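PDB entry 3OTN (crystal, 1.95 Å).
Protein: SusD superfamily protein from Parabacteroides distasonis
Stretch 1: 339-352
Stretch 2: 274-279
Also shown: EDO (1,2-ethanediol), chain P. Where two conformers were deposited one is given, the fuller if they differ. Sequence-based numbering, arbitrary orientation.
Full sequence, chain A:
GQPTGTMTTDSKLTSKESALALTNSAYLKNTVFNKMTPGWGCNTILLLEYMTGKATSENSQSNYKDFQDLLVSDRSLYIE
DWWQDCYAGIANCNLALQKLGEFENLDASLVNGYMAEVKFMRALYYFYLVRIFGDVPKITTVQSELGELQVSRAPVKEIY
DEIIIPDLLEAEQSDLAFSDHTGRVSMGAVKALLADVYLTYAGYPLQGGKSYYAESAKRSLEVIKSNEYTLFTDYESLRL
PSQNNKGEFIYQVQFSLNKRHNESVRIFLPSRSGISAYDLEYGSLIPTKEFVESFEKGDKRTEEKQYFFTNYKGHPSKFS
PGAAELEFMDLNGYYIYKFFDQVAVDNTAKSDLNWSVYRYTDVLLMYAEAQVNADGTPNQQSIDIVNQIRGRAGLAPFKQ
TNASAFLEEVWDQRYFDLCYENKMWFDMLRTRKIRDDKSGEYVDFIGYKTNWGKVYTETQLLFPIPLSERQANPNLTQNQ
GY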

# COMPACT_ATOMS: atom_id res chain seq x y z
N PHE A 339 -10.97 5.68 6.98
CA PHE A 339 -10.99 4.29 7.44
C PHE A 339 -11.77 4.09 8.75
O PHE A 339 -11.53 3.15 9.45
CB PHE A 339 -9.55 3.82 7.60
CG PHE A 339 -8.68 4.13 6.40
CD1 PHE A 339 -8.98 3.57 5.16
CD2 PHE A 339 -7.58 4.98 6.50
CE1 PHE A 339 -8.17 3.82 4.05
CE2 PHE A 339 -6.78 5.24 5.39
CZ PHE A 339 -7.08 4.65 4.17
N PHE A 340 -12.75 4.96 8.99
CA PHE A 340 -13.52 4.97 10.23
C PHE A 340 -14.65 3.91 10.20
O PHE A 340 -15.80 4.16 9.78
CB PHE A 340 -14.03 6.39 10.45
CG PHE A 340 -14.57 6.68 11.83
CD1 PHE A 340 -15.89 6.36 12.17
CD2 PHE A 340 -13.79 7.38 12.75
CE1 PHE A 340 -16.39 6.70 13.44
CE2 PHE A 340 -14.27 7.69 13.99
CZ PHE A 340 -15.58 7.36 14.34
N ASP A 341 -14.28 2.70 10.60
CA ASP A 341 -15.20 1.58 10.82
C ASP A 341 -16.06 1.96 12.00
O ASP A 341 -15.69 1.78 13.16
CB ASP A 341 -14.38 0.29 11.04
CG ASP A 341 -15.25 -0.96 11.31
OD1 ASP A 341 -16.48 -0.86 11.53
OD2 ASP A 341 -14.66 -2.06 11.36
N GLN A 342 -17.23 2.51 11.68
CA GLN A 342 -18.08 3.13 12.66
C GLN A 342 -18.63 2.16 13.70
O GLN A 342 -18.70 2.51 14.88
CB GLN A 342 -19.23 3.86 11.98
CG GLN A 342 -20.03 4.72 12.94
CD GLN A 342 -20.82 5.81 12.23
OE1 GLN A 342 -21.45 5.54 11.20
NE2 GLN A 342 -20.77 7.04 12.77
N VAL A 343 -18.98 0.95 13.29
CA VAL A 343 -19.38 -0.09 14.24
C VAL A 343 -18.24 -0.41 15.21
O VAL A 343 -18.47 -0.55 16.41
CB VAL A 343 -19.90 -1.38 13.51
CG1 VAL A 343 -20.10 -2.51 14.51
CG2 VAL A 343 -21.25 -1.05 12.79
N ALA A 344 -17.02 -0.47 14.71
CA ALA A 344 -15.86 -0.77 15.55
C ALA A 344 -15.62 0.36 16.56
O ALA A 344 -15.41 0.12 17.77
CB ALA A 344 -14.62 -1.06 14.69
N VAL A 345 -15.69 1.59 16.07
CA VAL A 345 -15.36 2.76 16.89
C VAL A 345 -16.45 3.01 17.92
O VAL A 345 -16.14 3.28 19.07
CB VAL A 345 -15.10 4.03 16.02
CG1 VAL A 345 -14.86 5.32 16.90
CG2 VAL A 345 -13.91 3.80 15.07
N ASP A 346 -17.71 2.98 17.50
CA ASP A 346 -18.83 3.28 18.39
C ASP A 346 -19.22 2.16 19.34
O ASP A 346 -19.76 2.44 20.42
CB ASP A 346 -20.09 3.65 17.61
CG ASP A 346 -19.99 4.97 16.86
OD1 ASP A 346 -19.05 5.76 17.06
OD2 ASP A 346 -20.89 5.20 16.03
N ASN A 347 -18.98 0.90 18.97
CA ASN A 347 -19.61 -0.20 19.68
C ASN A 347 -18.64 -1.34 20.06
O ASN A 347 -18.46 -1.62 21.23
CB ASN A 347 -20.79 -0.70 18.83
CG ASN A 347 -21.63 -1.74 19.54
OD1 ASN A 347 -21.10 -2.72 20.05
ND2 ASN A 347 -22.96 -1.54 19.55
N THR A 348 -18.02 -1.97 19.06
CA THR A 348 -17.37 -3.24 19.35
C THR A 348 -15.89 -3.20 19.69
O THR A 348 -15.44 -4.12 20.34
CB THR A 348 -17.53 -4.23 18.19
OG1 THR A 348 -16.83 -3.73 17.05
CG2 THR A 348 -19.04 -4.45 17.85
N ALA A 349 -15.13 -2.22 19.19
CA ALA A 349 -13.66 -2.19 19.35
C ALA A 349 -12.97 -3.41 18.72
O ALA A 349 -11.89 -3.82 19.13
CB ALA A 349 -13.26 -2.03 20.86
N LYS A 350 -13.61 -3.96 17.67
CA LYS A 350 -13.12 -5.12 16.94
C LYS A 350 -13.46 -4.93 15.46
O LYS A 350 -14.52 -5.38 14.99
CB LYS A 350 -13.76 -6.42 17.46
CG LYS A 350 -13.47 -6.81 18.89
CD LYS A 350 -14.08 -8.18 19.20
CE LYS A 350 -13.97 -8.56 20.66
NZ LYS A 350 -14.71 -9.80 20.93
N SER A 351 -12.57 -4.24 14.76
CA SER A 351 -12.81 -3.92 13.37
C SER A 351 -12.56 -5.11 12.49
O SER A 351 -11.49 -5.72 12.57
CB SER A 351 -11.91 -2.80 12.89
OG SER A 351 -12.11 -2.58 11.51
N ASP A 352 -13.53 -5.38 11.63
CA ASP A 352 -13.41 -6.39 10.58
C ASP A 352 -13.36 -5.74 9.20
O ASP A 352 -13.77 -6.33 8.19
CB ASP A 352 -14.53 -7.45 10.71
CG ASP A 352 -15.92 -6.87 10.72
OD1 ASP A 352 -16.10 -5.64 10.76
OD2 ASP A 352 -16.88 -7.68 10.71
C1 EDO P . -16.91 -12.52 10.11
O1 EDO P . -15.97 -13.04 11.10
C2 EDO P . -17.31 -11.06 10.34
O2 EDO P . -16.18 -10.19 10.55
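Stretch 2, residues 274-279: GISAYD

Stretch 2 is an irregular strip of chain, neither helix nor strand, laid along the short helix 342-348 and the turn that ends it. Both chains advance together: I275 and S276 lie by V345, with the CA atoms of S276 and V345 4.8 Å apart, and Y278 reaches A349, CA to CA 5.1 Å.

The one direct hydrogen bond between the stretches lies in this register. The helix widens into a pi-type turn at 344-348, where T348 N bonds back to V343 O and A349 N to A344 O, and V345 O accepts from the other stretch instead: A277 N donates to it at 2.8 Å. S276 CA approaches the same V345 O at 3.3 Å, a CA-H...O contact beside the true bond. A277, its CB directed toward stretch 1, lies over the last carbonyls of the helix, with its CB 3.7 Å from N347 O and 4.2 Å from A349 CB.

Y278 covers the most surface. Its CB leaves sideways, but chi1 m and chi2 of -79° bring the ring back onto stretch 1. A349, which leaves the helix with positive phi, places its CA over one ring face, 4.0 Å from the centroid, while A349 CB packs 3.8 Å from Y278 CD1. At the tip of the side chain, Y278 OH lies 3.6 Å from A344 CB and donates to a water at 2.8 Å; that water also accepts from S351 N at 2.9 Å, so the hydroxyl's proton has an acceptor in a water that bridges the two stretches.

V345, second in area covered, spans the contact, its CG1 3.6 Å from S276 CB and its CG2 4.4 Å from Y278 CE2. Beyond it, I275 CD1 meets the edge of the F340 ring, 4.2 Å from CE2. The rule to read here is economical: one backbone bond marks the register, alanines lie where the chains come close, and one tyrosine makes the largest single contribution, with V345 and A277 next.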

# COMPACT_ATOMS: atom_id res chain seq x y z
N GLY A 274 -11.14 9.88 23.75
CA GLY A 274 -12.34 9.27 24.30
C GLY A 274 -13.54 9.21 23.37
O GLY A 274 -14.65 9.01 23.85
N ILE A 275 -13.31 9.35 22.04
CA ILE A 275 -14.40 9.28 21.06
C ILE A 275 -14.85 7.86 20.70
O ILE A 275 -15.83 7.71 19.99
CB ILE A 275 -14.06 10.03 19.72
CG1 ILE A 275 -12.91 9.36 18.94
CG2 ILE A 275 -13.82 11.53 20.03
CD1 ILE A 275 -12.92 9.67 17.40
N SER A 276 -14.11 6.85 21.17
CA SER A 276 -14.26 5.46 20.76
C SER A 276 -14.43 4.48 21.91
O SER A 276 -14.23 4.82 23.08
CB SER A 276 -13.05 5.01 19.94
OG SER A 276 -11.99 4.61 20.77
N ALA A 277 -14.78 3.25 21.53
CA ALA A 277 -14.97 2.10 22.45
C ALA A 277 -13.64 1.45 22.79
O ALA A 277 -13.56 0.64 23.70
CB ALA A 277 -15.90 1.04 21.81
N TYR A 278 -12.59 1.77 22.04
CA TYR A 278 -11.26 1.24 22.33
C TYR A 278 -10.75 1.75 23.68
O TYR A 278 -11.13 2.84 24.11
CB TYR A 278 -10.28 1.65 21.24
CG TYR A 278 -10.57 1.05 19.89
CD1 TYR A 278 -10.20 -0.26 19.60
CD2 TYR A 278 -11.20 1.79 18.89
CE1 TYR A 278 -10.48 -0.84 18.36
CE2 TYR A 278 -11.48 1.24 17.63
CZ TYR A 278 -11.12 -0.08 17.37
OH TYR A 278 -11.37 -0.63 16.10
N ASP A 279 -9.90 0.98 24.35
CA ASP A 279 -9.36 1.48 25.62
C ASP A 279 -8.49 2.75 25.46
O ASP A 279 -8.44 3.57 26.37
CB ASP A 279 -8.66 0.39 26.45
CG ASP A 279 -7.54 -0.29 25.74
OD1 ASP A 279 -7.24 0.05 24.58
OD2 ASP A 279 -6.93 -1.19 26.35
O HOH W 1 -18.10 6.51 19.67
O HOH W 2 -10.07 -3.14 15.76